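Local coordinates for RNA-dependent RNA Polymerase (Bombyx mori cytoplasmic polyhedrosis virus, PDB 6TZ0), which synthesises RNA on an RNA template, and probably both transcribes the viral genome segments and copies plus strands into complementary minus strands, at residues I75-Y81 against T106-L112; Y460-I466 against R578-Y582; P1015-L1019 against G1205-V1210. All blocks are in the same frame, centred on the assembly; numbering follows the deposited sequence.

Interaction 1 of 3, residues I75-Y81 against T106-L112; sequences ITNPKEY and TFRAGSL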
loop_
_atom_site.group_PDB
_atom_site.type_symbol
_atom_site.label_atom_id
_atom_site.label_comp_id
_atom_site.label_asym_id
_atom_site.label_seq_id
_atom_site.Cartn_x
_atom_site.Cartn_y
_atom_site.Cartn_z
ATOM N N ILE A 75 33.854 -19.931 4.610
ATOM C CA ILE A 75 33.027 -20.273 3.461
ATOM C C ILE A 75 33.335 -21.674 2.956
ATOM O O ILE A 75 32.427 -22.463 2.688
ATOM C CB ILE A 75 33.211 -19.211 2.356
ATOM C CG1 ILE A 75 32.799 -17.834 2.878
ATOM C CG2 ILE A 75 32.402 -19.558 1.121
ATOM C CD1 ILE A 75 31.352 -17.751 3.286
ATOM N N THR A 76 34.620 -22.011 2.824
ATOM C CA THR A 76 34.990 -23.348 2.370
ATOM C C THR A 76 34.817 -24.378 3.478
ATOM O O THR A 76 34.447 -25.525 3.209
ATOM C CB THR A 76 36.428 -23.355 1.857
ATOM O OG1 THR A 76 37.312 -22.960 2.910
ATOM C CG2 THR A 76 36.584 -22.398 0.694
ATOM N N ASN A 77 35.077 -23.988 4.728
ATOM C CA ASN A 77 34.916 -24.854 5.894
ATOM C C ASN A 77 33.880 -24.211 6.805
ATOM O O ASN A 77 34.237 -23.480 7.742
ATOM C CB ASN A 77 36.238 -25.047 6.628
ATOM C CG ASN A 77 37.264 -25.760 5.789
ATOM O OD1 ASN A 77 36.958 -26.740 5.113
ATOM N ND2 ASN A 77 38.492 -25.259 5.810
ATOM N N PRO A 78 32.593 -24.454 6.565
ATOM C CA PRO A 78 31.558 -23.789 7.358
ATOM C C PRO A 78 31.467 -24.369 8.758
ATOM O O PRO A 78 31.792 -25.534 8.994
ATOM C CB PRO A 78 30.275 -24.067 6.568
ATOM C CG PRO A 78 30.729 -24.473 5.219
ATOM C CD PRO A 78 32.008 -25.195 5.441
ATOM N N LYS A 79 31.009 -23.541 9.690
ATOM C CA LYS A 79 30.822 -24.000 11.053
ATOM C C LYS A 79 29.604 -24.915 11.137
ATOM O O LYS A 79 28.795 -25.014 10.212
ATOM C CB LYS A 79 30.630 -22.829 12.010
ATOM C CG LYS A 79 29.282 -22.160 11.852
ATOM C CD LYS A 79 29.056 -21.093 12.891
ATOM C CE LYS A 79 27.653 -20.537 12.772
ATOM N NZ LYS A 79 27.369 -19.501 13.794
ATOM N N GLU A 80 29.470 -25.582 12.271
ATOM C CA GLU A 80 28.281 -26.384 12.479
ATOM C C GLU A 80 27.162 -25.491 12.998
ATOM O O GLU A 80 27.400 -24.384 13.489
ATOM C CB GLU A 80 28.576 -27.526 13.448
ATOM C CG GLU A 80 29.727 -28.398 12.980
ATOM C CD GLU A 80 29.426 -29.151 11.701
ATOM O OE1 GLU A 80 28.288 -29.625 11.543
ATOM O OE2 GLU A 80 30.323 -29.248 10.840
ATOM N N TYR A 81 25.929 -25.973 12.862
ATOM C CA TYR A 81 24.764 -25.186 13.247
ATOM C C TYR A 81 24.719 -24.960 14.752
ATOM O O TYR A 81 24.805 -25.906 15.540
ATOM C CB TYR A 81 23.482 -25.870 12.780
ATOM C CG TYR A 81 22.236 -25.213 13.311
ATOM C CD1 TYR A 81 21.792 -24.000 12.802
ATOM C CD2 TYR A 81 21.506 -25.807 14.333
ATOM C CE1 TYR A 81 20.658 -23.400 13.304
ATOM C CE2 TYR A 81 20.388 -25.215 14.838
ATOM C CZ TYR A 81 19.964 -24.019 14.321
ATOM O OH TYR A 81 18.836 -23.447 14.843
ATOM N N THR A 106 25.608 -18.210 8.218
ATOM C CA THR A 106 26.367 -19.167 7.422
ATOM C C THR A 106 26.762 -20.369 8.277
ATOM O O THR A 106 27.388 -20.208 9.330
ATOM C CB THR A 106 27.601 -18.492 6.835
ATOM O OG1 THR A 106 27.192 -17.371 6.047
ATOM C CG2 THR A 106 28.360 -19.450 5.952
ATOM N N PHE A 107 26.392 -21.566 7.824
ATOM C CA PHE A 107 26.778 -22.815 8.470
ATOM C C PHE A 107 26.787 -23.918 7.417
ATOM O O PHE A 107 26.455 -23.689 6.253
ATOM C CB PHE A 107 25.861 -23.141 9.661
ATOM C CG PHE A 107 24.393 -23.171 9.324
ATOM C CD1 PHE A 107 23.781 -24.333 8.906
ATOM C CD2 PHE A 107 23.622 -22.034 9.456
ATOM C CE1 PHE A 107 22.441 -24.353 8.603
ATOM C CE2 PHE A 107 22.281 -22.048 9.149
ATOM C CZ PHE A 107 21.693 -23.210 8.721
ATOM N N ARG A 108 27.185 -25.117 7.828
ATOM C CA ARG A 108 27.230 -26.256 6.920
ATOM C C ARG A 108 25.824 -26.795 6.691
ATOM O O ARG A 108 25.046 -26.946 7.632
ATOM C CB ARG A 108 28.145 -27.344 7.480
ATOM C CG ARG A 108 28.326 -28.543 6.567
ATOM C CD ARG A 108 29.312 -29.539 7.137
ATOM N NE ARG A 108 28.854 -30.103 8.400
ATOM C CZ ARG A 108 28.056 -31.159 8.507
ATOM N NH1 ARG A 108 27.626 -31.788 7.425
ATOM N NH2 ARG A 108 27.696 -31.589 9.704
ATOM N N ALA A 109 25.506 -27.088 5.426
ATOM C CA ALA A 109 24.123 -27.329 5.018
ATOM C C ALA A 109 23.551 -28.621 5.593
ATOM O O ALA A 109 22.329 -28.749 5.719
ATOM C CB ALA A 109 24.030 -27.350 3.494
ATOM N N GLY A 110 24.397 -29.582 5.938
ATOM C CA GLY A 110 23.933 -30.791 6.578
ATOM C C GLY A 110 23.932 -30.751 8.086
ATOM O O GLY A 110 23.542 -31.730 8.724
ATOM N N SER A 111 24.354 -29.638 8.680
ATOM C CA SER A 111 24.466 -29.538 10.127
ATOM C C SER A 111 23.137 -29.253 10.806
ATOM O O SER A 111 23.048 -29.361 12.032
ATOM C CB SER A 111 25.459 -28.441 10.494
ATOM O OG SER A 111 25.572 -28.319 11.896
ATOM N N LEU A 112 22.111 -28.888 10.045
ATOM C CA LEU A 112 20.808 -28.550 10.603
ATOM C C LEU A 112 19.958 -29.813 10.643
ATOM O O LEU A 112 19.602 -30.365 9.598
ATOM C CB LEU A 112 20.146 -27.452 9.777
ATOM C CG LEU A 112 18.819 -26.908 10.295
ATOM C CD1 LEU A 112 19.001 -26.293 11.659
ATOM C CD2 LEU A 112 18.269 -25.890 9.326
#

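Interaction 2 of 3, residues Y460-I466 against R578-Y582; sequences YRTPERI and RFGPY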
loop_
_atom_site.group_PDB
_atom_site.type_symbol
_atom_site.label_atom_id
_atom_site.label_comp_id
_atom_site.label_asym_id
_atom_site.label_seq_id
_atom_site.Cartn_x
_atom_site.Cartn_y
_atom_site.Cartn_z
ATOM N N TYR A 460 -24.509 -2.369 3.743
ATOM C CA TYR A 460 -23.686 -1.190 3.503
ATOM C C TYR A 460 -24.201 0.025 4.263
ATOM O O TYR A 460 -23.410 0.890 4.651
ATOM C CB TYR A 460 -23.627 -0.902 2.003
ATOM C CG TYR A 460 -22.839 0.328 1.624
ATOM C CD1 TYR A 460 -21.456 0.339 1.690
ATOM C CD2 TYR A 460 -23.483 1.474 1.181
ATOM C CE1 TYR A 460 -20.737 1.462 1.341
ATOM C CE2 TYR A 460 -22.775 2.598 0.823
ATOM C CZ TYR A 460 -21.404 2.587 0.910
ATOM O OH TYR A 460 -20.697 3.706 0.563
ATOM N N ARG A 461 -25.506 0.099 4.506
ATOM C CA ARG A 461 -26.121 1.217 5.202
ATOM C C ARG A 461 -26.391 0.920 6.669
ATOM O O ARG A 461 -27.047 1.720 7.337
ATOM C CB ARG A 461 -27.429 1.607 4.518
ATOM C CG ARG A 461 -27.300 2.005 3.067
ATOM C CD ARG A 461 -26.620 3.338 2.882
ATOM N NE ARG A 461 -26.614 3.731 1.479
ATOM C CZ ARG A 461 -26.035 4.823 1.003
ATOM N NH1 ARG A 461 -25.404 5.651 1.816
ATOM N NH2 ARG A 461 -26.087 5.084 -0.289
ATOM N N THR A 462 -25.914 -0.204 7.179
ATOM C CA THR A 462 -26.201 -0.657 8.531
ATOM C C THR A 462 -25.075 -0.258 9.463
ATOM O O THR A 462 -23.913 -0.567 9.178
ATOM C CB THR A 462 -26.379 -2.169 8.549
ATOM O OG1 THR A 462 -27.467 -2.527 7.693
ATOM C CG2 THR A 462 -26.670 -2.665 9.946
ATOM N N PRO A 463 -25.370 0.422 10.575
ATOM C CA PRO A 463 -24.291 0.937 11.432
ATOM C C PRO A 463 -23.534 -0.133 12.207
ATOM O O PRO A 463 -22.414 0.136 12.651
ATOM C CB PRO A 463 -25.027 1.888 12.384
ATOM C CG PRO A 463 -26.292 2.214 11.693
ATOM C CD PRO A 463 -26.676 0.989 10.947
ATOM N N GLU A 464 -24.091 -1.330 12.380
ATOM C CA GLU A 464 -23.409 -2.369 13.141
ATOM C C GLU A 464 -22.260 -3.012 12.382
ATOM O O GLU A 464 -21.470 -3.739 12.993
ATOM C CB GLU A 464 -24.408 -3.439 13.571
ATOM C CG GLU A 464 -25.390 -2.951 14.619
ATOM C CD GLU A 464 -24.723 -2.678 15.958
ATOM O OE1 GLU A 464 -23.773 -3.407 16.311
ATOM O OE2 GLU A 464 -25.140 -1.728 16.653
ATOM N N ARG A 465 -22.155 -2.751 11.080
ATOM C CA ARG A 465 -21.047 -3.237 10.267
ATOM C C ARG A 465 -19.701 -2.710 10.760
ATOM O O ARG A 465 -18.709 -3.452 10.799
ATOM C CB ARG A 465 -21.308 -2.838 8.817
ATOM C CG ARG A 465 -20.211 -3.157 7.865
ATOM C CD ARG A 465 -20.663 -3.003 6.433
ATOM N NE ARG A 465 -21.092 -1.657 6.063
ATOM C CZ ARG A 465 -20.288 -0.711 5.592
ATOM N NH1 ARG A 465 -20.784 0.471 5.264
ATOM N NH2 ARG A 465 -18.993 -0.943 5.443
ATOM N N ILE A 466 -19.666 -1.454 11.202
ATOM C CA ILE A 466 -18.428 -0.834 11.663
ATOM C C ILE A 466 -17.966 -1.460 12.976
ATOM O O ILE A 466 -16.781 -1.782 13.158
ATOM C CB ILE A 466 -18.640 0.682 11.808
ATOM C CG1 ILE A 466 -19.175 1.278 10.500
ATOM C CG2 ILE A 466 -17.368 1.352 12.237
ATOM C CD1 ILE A 466 -18.271 1.099 9.311
ATOM N N ARG A 578 -25.288 11.597 4.292
ATOM C CA ARG A 578 -25.346 10.259 3.698
ATOM C C ARG A 578 -23.979 9.813 3.168
ATOM O O ARG A 578 -23.751 9.720 1.964
ATOM C CB ARG A 578 -26.404 10.182 2.586
ATOM C CG ARG A 578 -27.813 9.863 3.032
ATOM C CD ARG A 578 -28.449 11.029 3.720
ATOM N NE ARG A 578 -29.868 10.851 3.945
ATOM C CZ ARG A 578 -30.599 11.702 4.648
ATOM N NH1 ARG A 578 -31.887 11.489 4.804
ATOM N NH2 ARG A 578 -30.033 12.762 5.199
ATOM N N PHE A 579 -23.053 9.578 4.095
ATOM C CA PHE A 579 -21.787 8.989 3.671
ATOM C C PHE A 579 -21.823 7.466 3.682
ATOM O O PHE A 579 -21.706 6.835 2.633
ATOM C CB PHE A 579 -20.625 9.513 4.517
ATOM C CG PHE A 579 -19.345 8.757 4.314
ATOM C CD1 PHE A 579 -18.736 8.705 3.074
ATOM C CD2 PHE A 579 -18.727 8.135 5.382
ATOM C CE1 PHE A 579 -17.558 8.006 2.897
ATOM C CE2 PHE A 579 -17.549 7.446 5.209
ATOM C CZ PHE A 579 -16.963 7.384 3.968
ATOM N N GLY A 580 -21.977 6.853 4.838
ATOM C CA GLY A 580 -21.982 5.412 4.872
ATOM C C GLY A 580 -23.293 4.872 5.376
ATOM O O GLY A 580 -24.317 4.895 4.693
ATOM N N PRO A 581 -23.266 4.335 6.595
ATOM C CA PRO A 581 -24.497 4.170 7.364
ATOM C C PRO A 581 -24.913 5.425 8.107
ATOM O O PRO A 581 -25.880 5.381 8.872
ATOM C CB PRO A 581 -24.125 3.055 8.341
ATOM C CG PRO A 581 -22.676 3.209 8.535
ATOM C CD PRO A 581 -22.119 3.677 7.237
ATOM N N TYR A 582 -24.210 6.532 7.896
ATOM C CA TYR A 582 -24.390 7.756 8.652
ATOM C C TYR A 582 -25.240 8.738 7.869
ATOM O O TYR A 582 -25.270 8.719 6.640
ATOM C CB TYR A 582 -23.044 8.392 8.974
ATOM C CG TYR A 582 -22.143 7.490 9.759
ATOM C CD1 TYR A 582 -22.349 7.284 11.108
ATOM C CD2 TYR A 582 -21.077 6.852 9.148
ATOM C CE1 TYR A 582 -21.529 6.460 11.827
ATOM C CE2 TYR A 582 -20.249 6.026 9.858
ATOM C CZ TYR A 582 -20.480 5.834 11.198
ATOM O OH TYR A 582 -19.657 5.010 11.914
#

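Interaction 3 of 3, residues P1015-L1019 against G1205-V1210; sequences PADAL and GLIAYV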
loop_
_atom_site.group_PDB
_atom_site.type_symbol
_atom_site.label_atom_id
_atom_site.label_comp_id
_atom_site.label_asym_id
_atom_site.label_seq_id
_atom_site.Cartn_x
_atom_site.Cartn_y
_atom_site.Cartn_z
ATOM N N PRO A 1015 -1.073 -5.879 -47.951
ATOM C CA PRO A 1015 -0.878 -4.698 -48.809
ATOM C C PRO A 1015 -0.361 -3.477 -48.066
ATOM O O PRO A 1015 0.161 -2.561 -48.712
ATOM C CB PRO A 1015 -2.277 -4.441 -49.378
ATOM C CG PRO A 1015 -2.945 -5.754 -49.324
ATOM C CD PRO A 1015 -2.443 -6.408 -48.078
ATOM N N ALA A 1016 -0.470 -3.444 -46.742
ATOM C CA ALA A 1016 -0.168 -2.263 -45.952
ATOM C C ALA A 1016 1.292 -2.157 -45.540
ATOM O O ALA A 1016 1.714 -1.079 -45.115
ATOM C CB ALA A 1016 -1.049 -2.230 -44.702
ATOM N N ASP A 1017 2.083 -3.224 -45.649
ATOM C CA ASP A 1017 3.479 -3.143 -45.247
ATOM C C ASP A 1017 4.397 -2.734 -46.395
ATOM O O ASP A 1017 5.591 -3.048 -46.369
ATOM C CB ASP A 1017 3.935 -4.451 -44.579
ATOM C CG ASP A 1017 3.916 -5.663 -45.497
ATOM O OD1 ASP A 1017 3.564 -5.573 -46.684
ATOM O OD2 ASP A 1017 4.265 -6.754 -45.003
ATOM N N ALA A 1018 3.852 -2.059 -47.409
ATOM C CA ALA A 1018 4.677 -1.350 -48.375
ATOM C C ALA A 1018 5.287 -0.096 -47.774
ATOM O O ALA A 1018 6.235 0.452 -48.343
ATOM C CB ALA A 1018 3.855 -0.984 -49.609
ATOM N N LEU A 1019 4.769 0.357 -46.629
ATOM C CA LEU A 1019 5.315 1.512 -45.932
ATOM C C LEU A 1019 6.674 1.242 -45.307
ATOM O O LEU A 1019 7.340 2.192 -44.894
ATOM C CB LEU A 1019 4.351 1.981 -44.845
ATOM C CG LEU A 1019 3.018 2.567 -45.305
ATOM C CD1 LEU A 1019 2.151 2.923 -44.118
ATOM C CD2 LEU A 1019 3.244 3.780 -46.188
ATOM N N GLY A 1205 5.653 1.784 -54.915
ATOM C CA GLY A 1205 4.529 1.173 -54.236
ATOM C C GLY A 1205 4.139 1.886 -52.960
ATOM O O GLY A 1205 2.960 1.915 -52.607
ATOM N N LEU A 1206 5.108 2.486 -52.263
ATOM C CA LEU A 1206 4.782 3.285 -51.085
ATOM C C LEU A 1206 4.010 4.538 -51.477
ATOM O O LEU A 1206 3.031 4.900 -50.816
ATOM C CB LEU A 1206 6.061 3.644 -50.325
ATOM C CG LEU A 1206 6.037 4.243 -48.912
ATOM C CD1 LEU A 1206 7.288 3.801 -48.200
ATOM C CD2 LEU A 1206 5.969 5.763 -48.889
ATOM N N ILE A 1207 4.430 5.197 -52.562
ATOM C CA ILE A 1207 3.719 6.365 -53.074
ATOM C C ILE A 1207 2.324 5.975 -53.539
ATOM O O ILE A 1207 1.342 6.680 -53.271
ATOM C CB ILE A 1207 4.530 7.016 -54.210
ATOM C CG1 ILE A 1207 5.940 7.362 -53.732
ATOM C CG2 ILE A 1207 3.843 8.263 -54.719
ATOM C CD1 ILE A 1207 5.970 8.321 -52.576
ATOM N N ALA A 1208 2.212 4.823 -54.206
ATOM C CA ALA A 1208 0.922 4.341 -54.685
ATOM C C ALA A 1208 0.004 3.938 -53.540
ATOM O O ALA A 1208 -1.218 4.049 -53.662
ATOM C CB ALA A 1208 1.130 3.165 -55.635
ATOM N N TYR A 1209 0.568 3.467 -52.431
ATOM C CA TYR A 1209 -0.251 3.126 -51.280
ATOM C C TYR A 1209 -0.691 4.364 -50.516
ATOM O O TYR A 1209 -1.789 4.382 -49.953
ATOM C CB TYR A 1209 0.510 2.178 -50.351
ATOM C CG TYR A 1209 -0.318 1.706 -49.182
ATOM C CD1 TYR A 1209 -1.285 0.725 -49.349
ATOM C CD2 TYR A 1209 -0.147 2.253 -47.918
ATOM C CE1 TYR A 1209 -2.056 0.301 -48.293
ATOM C CE2 TYR A 1209 -0.915 1.832 -46.852
ATOM C CZ TYR A 1209 -1.866 0.855 -47.048
ATOM O OH TYR A 1209 -2.631 0.431 -45.993
ATOM N N VAL A 1210 0.145 5.401 -50.477
ATOM C CA VAL A 1210 -0.237 6.606 -49.750
ATOM C C VAL A 1210 -1.243 7.433 -50.554
ATOM O O VAL A 1210 -2.171 8.020 -49.981
ATOM C CB VAL A 1210 1.027 7.396 -49.359
ATOM C CG1 VAL A 1210 0.684 8.723 -48.755
ATOM C CG2 VAL A 1210 1.808 6.616 -48.331
#

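Interaction 1 of 3, residues I75-Y81 against T106-L112
S111 OG does two jobs. It accepts a hydrogen bond from Y81 N (Y81 N to S111 OG 2.6 Å, nearly linear) and donates to the E80 carboxylate (S111 OG to E80 OE1 3.0 Å). R108 meets the same carboxylate in a salt bridge: R108 NH2 to E80 OE1 is 2.8 Å, and R108 NE to E80 OE2 is 3.0 Å. The R108 backbone is also satisfied, because R108 N donates to K79 O at 2.9 Å. R108 to S111 form a type I beta turn, closed by S111 N to R108 O at 3.0 Å. This turn, in the N-terminal region of the polymerase, receives the extended chain that follows helix 73-76. On the more buried side, the edge of Y81 meets the face of F107 in a T-shaped pair, with centroids 5.4 Å apart. L112 CD1 makes a CH-pi contact 3.4 Å from the centroid of the Y81 ring. Y81, F107 and L112 also pack on helix 121-134. K79 NZ has its partner in D85, and T106 OG1 bonds to A238 O.

Interaction 2 of 3, residues Y460-I466 against R578-Y582
The R578 side chain leads away from 460-466 and makes weak hydrogen bonds to the neighbouring Viral structural protein 4 chain. F579 also points away. Its ring stacks on F498 and packs against helices 501-508 and 604-614. G580 gives the one hydrogen bond between the segments: R461 NH1 donates to G580 O at 3.2 Å. R461 also forms a salt bridge with D414. A side chain at G580 would clash with the P581 ring, as an ideal CB on G580 would lie 2.3 Å from P581 CD. P581 is the main packing residue. P581 CB lies 3.4 Å from R461 O and 4.1 Å from P463 CG. P581 CD lies 4.0 Å from R465 NH1, and R465 NH1 also bonds to Y460 O at 2.7 Å, tying the bend together. R465 pairs with D495 as well. Y582 turns its CB away, yet Y582 OH comes back to 4.0 Å from I466 CG1, and both residues touch L611. Residues 461-463, R465 and I466 thus surround much of P581. Both segments lie in the central polymerase domain, probably in its fingers, next to Viral structural protein 4.

Interaction 3 of 3, residues P1015-L1019 against G1205-V1210
The face of helix 1204-1211 presented here has a hollow, and L1019 fills it. L1019 CD2 lies 3.9 Å from L1206 CG, 4.1 Å from Y1209 CD2 and 3.8 Å from V1210 CG2. Y1209 and V1210 lie three and four positions after L1206, so all three line one side of the helix. L1206 reaches out in return: L1206 CD1 sits 3.5 Å from A1018 O and 3.7 Å from L1019 O. This joins the last helix modelled in the chain to the segment leading into strand 1022-1027. Both belong to the C-terminal region, which in reovirus-type polymerases forms the bracelet domain. The Y1209 ring is the largest bump. It projects between L1019 and A1016, with A1016 CB 3.4 Å from Y1209 OH and P1015 O 3.6 Å from Y1209 CE1. A1018 CB points to the helix where G1205 has no side chain, and A1018 CB lies 4.3 Å from G1205 O. D1017 faces away and forms a salt bridge with R872. On the helix, V1210 also packs against C1174 of helix 1174-1188.

In the fold
The three contacts share no structural elements. One lies in each of the N-terminal, central polymerase and C-terminal regions. Their centres are 58 to 69 Å apart, and all three lie away from the annotated sites. All are partly buried and well out from the middle of the chain. Interaction 1 buries the most surface and is the most polar, with charged groups on its exposed side and aromatic packing on the more buried one. Interaction 2 has no fully exposed touching residue and relies on proline packing plus one bond to a backbone carbonyl. It alone borders Viral structural protein 4. Interaction 3, across the chain's centre from interaction 1, is held by apolar packing, without hydrogen bonds between its segments.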